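Local coordinates for protein putative fimbrium anchoring subunit Fim4B (Bacteroides ovatus, PDB 5CAG) that probably anchors a fimbrium to the outer membrane of the bacterium, as a putative lipoprotein of the FimB/Mfa2 family, at residues V17-D21 with I127-E131; D167-D171 with C182-I187. The contacts are given in a common frame with arbitrary orientation. Numbering follows the deposited sequence.

Overall arrangement
The two contacts come in series along the chain: contact 1 joins 17-21 to 127-131, and contact 2 follows with 167-171 and 182-187. Their centres lie 42 Å apart and their nearest atoms about 29 Å. Contact 1 sits at one end of the elongated β-structure, 33 Å from the centre of the chain, where the chain enters strand 20-25 beside the loop between strands 118-127 and 134-154. Contact 2 lies near the middle, 11 Å from that centre, between loops that flank strands 172-174 and 179-181. The long strand 134-154 pairs with 20-25, with 118-127 and with 197-205, which packs on contact 2, so these separate packing points are joined through one large sheet.

Contact 1 (V17-D21 with I127-E131)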
loop_
_atom_site.group_PDB
_atom_site.type_symbol
_atom_site.label_atom_id
_atom_site.label_comp_id
_atom_site.label_asym_id
_atom_site.label_seq_id
_atom_site.Cartn_x
_atom_site.Cartn_y
_atom_site.Cartn_z
ATOM N N VAL A 17 -30.185 14.573 -11.864
ATOM C CA VAL A 17 -29.311 13.613 -11.185
ATOM C C VAL A 17 -30.088 12.589 -10.369
ATOM O O VAL A 17 -30.778 12.927 -9.400
ATOM C CB VAL A 17 -28.215 14.266 -10.299
ATOM C CG1 VAL A 17 -27.018 14.702 -11.133
ATOM C CG2 VAL A 17 -28.759 15.421 -9.453
ATOM N N SER A 18 -29.938 11.321 -10.758
ATOM C CA SER A 18 -30.500 10.200 -10.023
ATOM C C SER A 18 -29.444 9.830 -8.991
ATOM O O SER A 18 -28.459 9.176 -9.333
ATOM C CB SER A 18 -30.859 9.038 -10.959
ATOM O OG SER A 18 -29.759 8.521 -11.693
ATOM N N GLY A 19 -29.591 10.359 -7.777
ATOM C CA GLY A 19 -28.641 10.139 -6.691
ATOM C C GLY A 19 -28.424 8.684 -6.312
ATOM O O GLY A 19 -29.284 7.826 -6.557
ATOM N N VAL A 20 -27.248 8.391 -5.736
ATOM C CA VAL A 20 -26.913 7.049 -5.264
ATOM C C VAL A 20 -26.731 7.091 -3.742
ATOM O O VAL A 20 -26.529 8.165 -3.175
ATOM C CB VAL A 20 -25.710 6.377 -5.978
ATOM C CG1 VAL A 20 -25.990 6.149 -7.455
ATOM C CG2 VAL A 20 -24.421 7.155 -5.777
ATOM N N ASP A 21 -26.859 5.930 -3.088
ATOM C CA ASP A 21 -26.703 5.800 -1.652
ATOM C C ASP A 21 -25.760 4.638 -1.382
ATOM O O ASP A 21 -26.122 3.464 -1.542
ATOM C CB ASP A 21 -28.064 5.631 -0.949
ATOM C CG ASP A 21 -28.065 5.725 0.576
ATOM O OD1 ASP A 21 -26.959 5.739 1.187
ATOM O OD2 ASP A 21 -29.165 5.723 1.166
ATOM N N ILE A 127 -24.827 3.480 -14.063
ATOM C CA ILE A 127 -25.887 4.137 -13.294
ATOM C C ILE A 127 -27.001 4.476 -14.281
ATOM O O ILE A 127 -26.795 5.271 -15.200
ATOM C CB ILE A 127 -25.380 5.375 -12.487
ATOM C CG1 ILE A 127 -24.661 4.940 -11.220
ATOM C CG2 ILE A 127 -26.506 6.345 -12.118
ATOM C CD1 ILE A 127 -23.259 4.896 -11.385
ATOM N N GLU A 128 -28.158 3.832 -14.127
ATOM C CA GLU A 128 -29.276 4.068 -15.036
ATOM C C GLU A 128 -30.091 5.285 -14.582
ATOM O O GLU A 128 -29.934 5.760 -13.443
ATOM C CB GLU A 128 -30.169 2.814 -15.139
ATOM C CG GLU A 128 -29.527 1.639 -15.870
ATOM C CD GLU A 128 -29.850 1.488 -17.348
ATOM O OE1 GLU A 128 -30.315 2.469 -17.976
ATOM O OE2 GLU A 128 -29.628 0.377 -17.882
ATOM N N LYS A 129 -30.939 5.809 -15.508
ATOM C CA LYS A 129 -31.877 6.914 -15.277
ATOM C C LYS A 129 -32.905 6.367 -14.287
ATOM O O LYS A 129 -33.471 5.298 -14.541
ATOM C CB LYS A 129 -32.507 7.367 -16.618
ATOM C CG LYS A 129 -33.294 8.674 -16.553
ATOM C CD LYS A 129 -34.095 8.924 -17.839
ATOM C CE LYS A 129 -34.754 10.288 -17.882
ATOM N NZ LYS A 129 -35.523 10.514 -19.145
ATOM N N SER A 130 -33.038 6.993 -13.107
ATOM C CA SER A 130 -33.956 6.479 -12.091
ATOM C C SER A 130 -34.628 7.582 -11.296
ATOM O O SER A 130 -34.033 8.639 -11.023
ATOM C CB SER A 130 -33.242 5.529 -11.132
ATOM O OG SER A 130 -34.166 4.938 -10.232
ATOM N N GLU A 131 -35.893 7.314 -10.922
ATOM C CA GLU A 131 -36.685 8.236 -10.122
ATOM C C GLU A 131 -36.313 8.027 -8.666
ATOM O O GLU A 131 -36.147 9.000 -7.926
ATOM C CB GLU A 131 -38.193 8.071 -10.385
ATOM C CG GLU A 131 -38.651 8.668 -11.717
ATOM C CD GLU A 131 -38.704 10.184 -11.878
ATOM O OE1 GLU A 131 -37.726 10.878 -11.503
ATOM O OE2 GLU A 131 -39.702 10.670 -12.460
#
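Ser18 turns its side chain onto the 127-131 loop and covers the backbone around Glu128 and Ser130. With chi1 in the p well, its OG lies 3.3 Å from Glu128 O and donates a weak hydrogen bond to it. The methyl Ile127 CG2 packs against the same hydroxyl, 3.9 Å from Ser18 OG. Ser18 CB also rests 3.2 Å from Ser130 O, while Ser18 CB and Ser130 CB are 4.2 Å apart. A serine suits this buried position: it is short enough to let the two backbones approach to 5.5 Å between the CA atoms of Ser18 and Ser130, and its hydroxyl can serve a loop carbonyl.

Beside this polar point is a small apolar contact, where Val20 CG1 meets Ile127 CG1 at 4.2 Å. Branched aliphatic residues are apt here, since both are buried and fill the space at the end of the sheet. Ser130 OG is hydrogen-bonded further along the loop, to Glu132 O, whereas Glu128 and Lys129 point away and, being exposed, can carry charge at little cost. The interface is modest, 176 Å² over both sides.

In the fold, 128-131 belong to the connection of the β-hairpin formed by strands 118-127 and 134-154, and strand 20-25 runs parallel to the latter. Backbone hydrogen bonds tie Gly19 and Asp21 to Leu134, and Val20 to Met62 of the antiparallel strand 59-62. Val20 and Ile127 both pack on Leu134, so the incoming chain and the hairpin connection meet over the beginning of strand 134-154.

Contact 2 (D167-D171 with C182-I187); sequences DGLSD and CSSQPI
Both segments are irregular and cross steeply, the pairs coming in opposite order: Ser170 near Cys182 (4.5 Å between CA atoms) and Asp167 near Pro186 (4.7 Å between CA atoms). Segment 167-171 turns at Gly168, whose phi/psi of 98/-6 would press a CB against the preceding carbonyl, a conformation suited to glycine. In 182-187, Ser184 takes a left-handed conformation (69/10), bending the chain after Ser183.

The hydrogen bonds across the contact centre on Asp171, chi1 p, whose CA-to-CB bond points toward 182-187. Ser183 OG (chi1 p) donates to Asp171 OD1 at 2.7 Å, and Ser183 N to Asp171 OD2 at 3.0 Å. An aspartate fits because its two oxygens can receive the hydroxyl and the amide of one residue together. Within 182-187, Gln185 NE2 donates to Ser183 OG (3.1 Å), Gln185 N does so weakly (3.4 Å), and Ser184 N donates to Cys182 SG (3.5 Å); Gln185 OE1 is held by Asn98.

Van der Waals packing completes the interface of 440 Å². Cys182, chi1 t, places SG 3.9 Å from Gly168 CA. Asp167 OD1 rests 3.4 Å from Pro186 CG. Ile187 (chi1 m, chi2 t) sets CG1 3.8 Å from Asp171 CB and its CD1 4.3 Å from Ser170 O, an aliphatic chain suited to this buried side; it and Leu169 also pack on Ala204 of strand 197-205.

The aspartate bridging a serine's hydroxyl and amide joins two connecting loops: 167-171 leads from strand 159-167 into the hairpin 172-174/179-181, and 182-187 leads out of it into strand 187-193, the antiparallel partner of 159-167 in this β-rich fimbrillin-superfamily protein.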
loop_
_atom_site.group_PDB
_atom_site.type_symbol
_atom_site.label_atom_id
_atom_site.label_comp_id
_atom_site.label_asym_id
_atom_site.label_seq_id
_atom_site.Cartn_x
_atom_site.Cartn_y
_atom_site.Cartn_z
ATOM N N ASP A 167 13.704 -4.860 -1.002
ATOM C CA ASP A 167 13.593 -4.622 -2.428
ATOM C C ASP A 167 12.755 -5.686 -3.064
ATOM O O ASP A 167 12.797 -6.831 -2.621
ATOM C CB ASP A 167 14.983 -4.637 -3.054
ATOM C CG ASP A 167 15.598 -3.274 -3.189
ATOM O OD1 ASP A 167 14.956 -2.390 -3.815
ATOM O OD2 ASP A 167 16.751 -3.098 -2.726
ATOM N N GLY A 168 12.032 -5.324 -4.119
ATOM C CA GLY A 168 11.230 -6.278 -4.876
ATOM C C GLY A 168 9.756 -6.354 -4.542
ATOM O O GLY A 168 9.026 -7.083 -5.211
ATOM N N LEU A 169 9.300 -5.640 -3.500
ATOM C CA LEU A 169 7.881 -5.672 -3.140
ATOM C C LEU A 169 7.179 -4.462 -3.732
ATOM O O LEU A 169 7.841 -3.571 -4.244
ATOM C CB LEU A 169 7.666 -5.760 -1.622
ATOM C CG LEU A 169 8.186 -7.004 -0.914
ATOM C CD1 LEU A 169 7.917 -6.917 0.563
ATOM C CD2 LEU A 169 7.560 -8.220 -1.422
ATOM N N SER A 170 5.844 -4.452 -3.715
ATOM C CA SER A 170 5.065 -3.355 -4.288
ATOM C C SER A 170 5.010 -2.199 -3.283
ATOM O O SER A 170 4.415 -2.320 -2.206
ATOM C CB SER A 170 3.672 -3.836 -4.694
ATOM O OG SER A 170 3.732 -5.086 -5.367
ATOM N N ASP A 171 5.700 -1.101 -3.615
ATOM C CA ASP A 171 5.772 0.081 -2.758
ATOM C C ASP A 171 4.784 1.136 -3.254
ATOM O O ASP A 171 4.649 2.205 -2.649
ATOM C CB ASP A 171 7.219 0.619 -2.707
ATOM C CG ASP A 171 7.836 0.865 -4.064
ATOM O OD1 ASP A 171 7.574 1.938 -4.641
ATOM O OD2 ASP A 171 8.591 -0.026 -4.548
ATOM N N CYS A 182 6.362 -1.984 -8.247
ATOM C CA CYS A 182 7.643 -1.816 -7.586
ATOM C C CYS A 182 8.451 -0.745 -8.297
ATOM O O CYS A 182 8.754 -0.868 -9.491
ATOM C CB CYS A 182 8.391 -3.139 -7.522
ATOM S SG CYS A 182 9.993 -3.027 -6.700
ATOM N N SER A 183 8.793 0.314 -7.556
ATOM C CA SER A 183 9.515 1.441 -8.110
ATOM C C SER A 183 11.015 1.228 -8.102
ATOM O O SER A 183 11.752 2.131 -8.494
ATOM C CB SER A 183 9.177 2.706 -7.341
ATOM O OG SER A 183 9.761 2.699 -6.051
ATOM N N SER A 184 11.475 0.054 -7.639
ATOM C CA SER A 184 12.893 -0.301 -7.528
ATOM C C SER A 184 13.605 0.543 -6.406
ATOM O O SER A 184 14.824 0.464 -6.225
ATOM C CB SER A 184 13.585 -0.207 -8.885
ATOM O OG SER A 184 12.803 -0.880 -9.866
ATOM N N GLN A 185 12.806 1.276 -5.613
ATOM C CA GLN A 185 13.201 2.017 -4.425
ATOM C C GLN A 185 12.889 1.151 -3.199
ATOM O O GLN A 185 11.736 0.741 -3.030
ATOM C CB GLN A 185 12.446 3.337 -4.330
ATOM C CG GLN A 185 12.773 4.348 -5.396
ATOM C CD GLN A 185 12.008 5.603 -5.125
ATOM O OE1 GLN A 185 12.571 6.619 -4.684
ATOM N NE2 GLN A 185 10.691 5.535 -5.323
ATOM N N PRO A 186 13.871 0.836 -2.341
ATOM C CA PRO A 186 13.595 -0.058 -1.206
ATOM C C PRO A 186 12.683 0.522 -0.133
ATOM O O PRO A 186 12.708 1.729 0.134
ATOM C CB PRO A 186 14.981 -0.300 -0.614
ATOM C CG PRO A 186 15.933 0.050 -1.706
ATOM C CD PRO A 186 15.297 1.191 -2.400
ATOM N N ILE A 187 11.890 -0.353 0.509
ATOM C CA ILE A 187 11.045 0.073 1.618
ATOM C C ILE A 187 11.904 0.011 2.866
ATOM O O ILE A 187 12.499 -1.023 3.144
ATOM C CB ILE A 187 9.765 -0.779 1.756
ATOM C CG1 ILE A 187 8.866 -0.636 0.519
ATOM C CG2 ILE A 187 9.008 -0.394 3.040
ATOM C CD1 ILE A 187 7.794 -1.668 0.440
#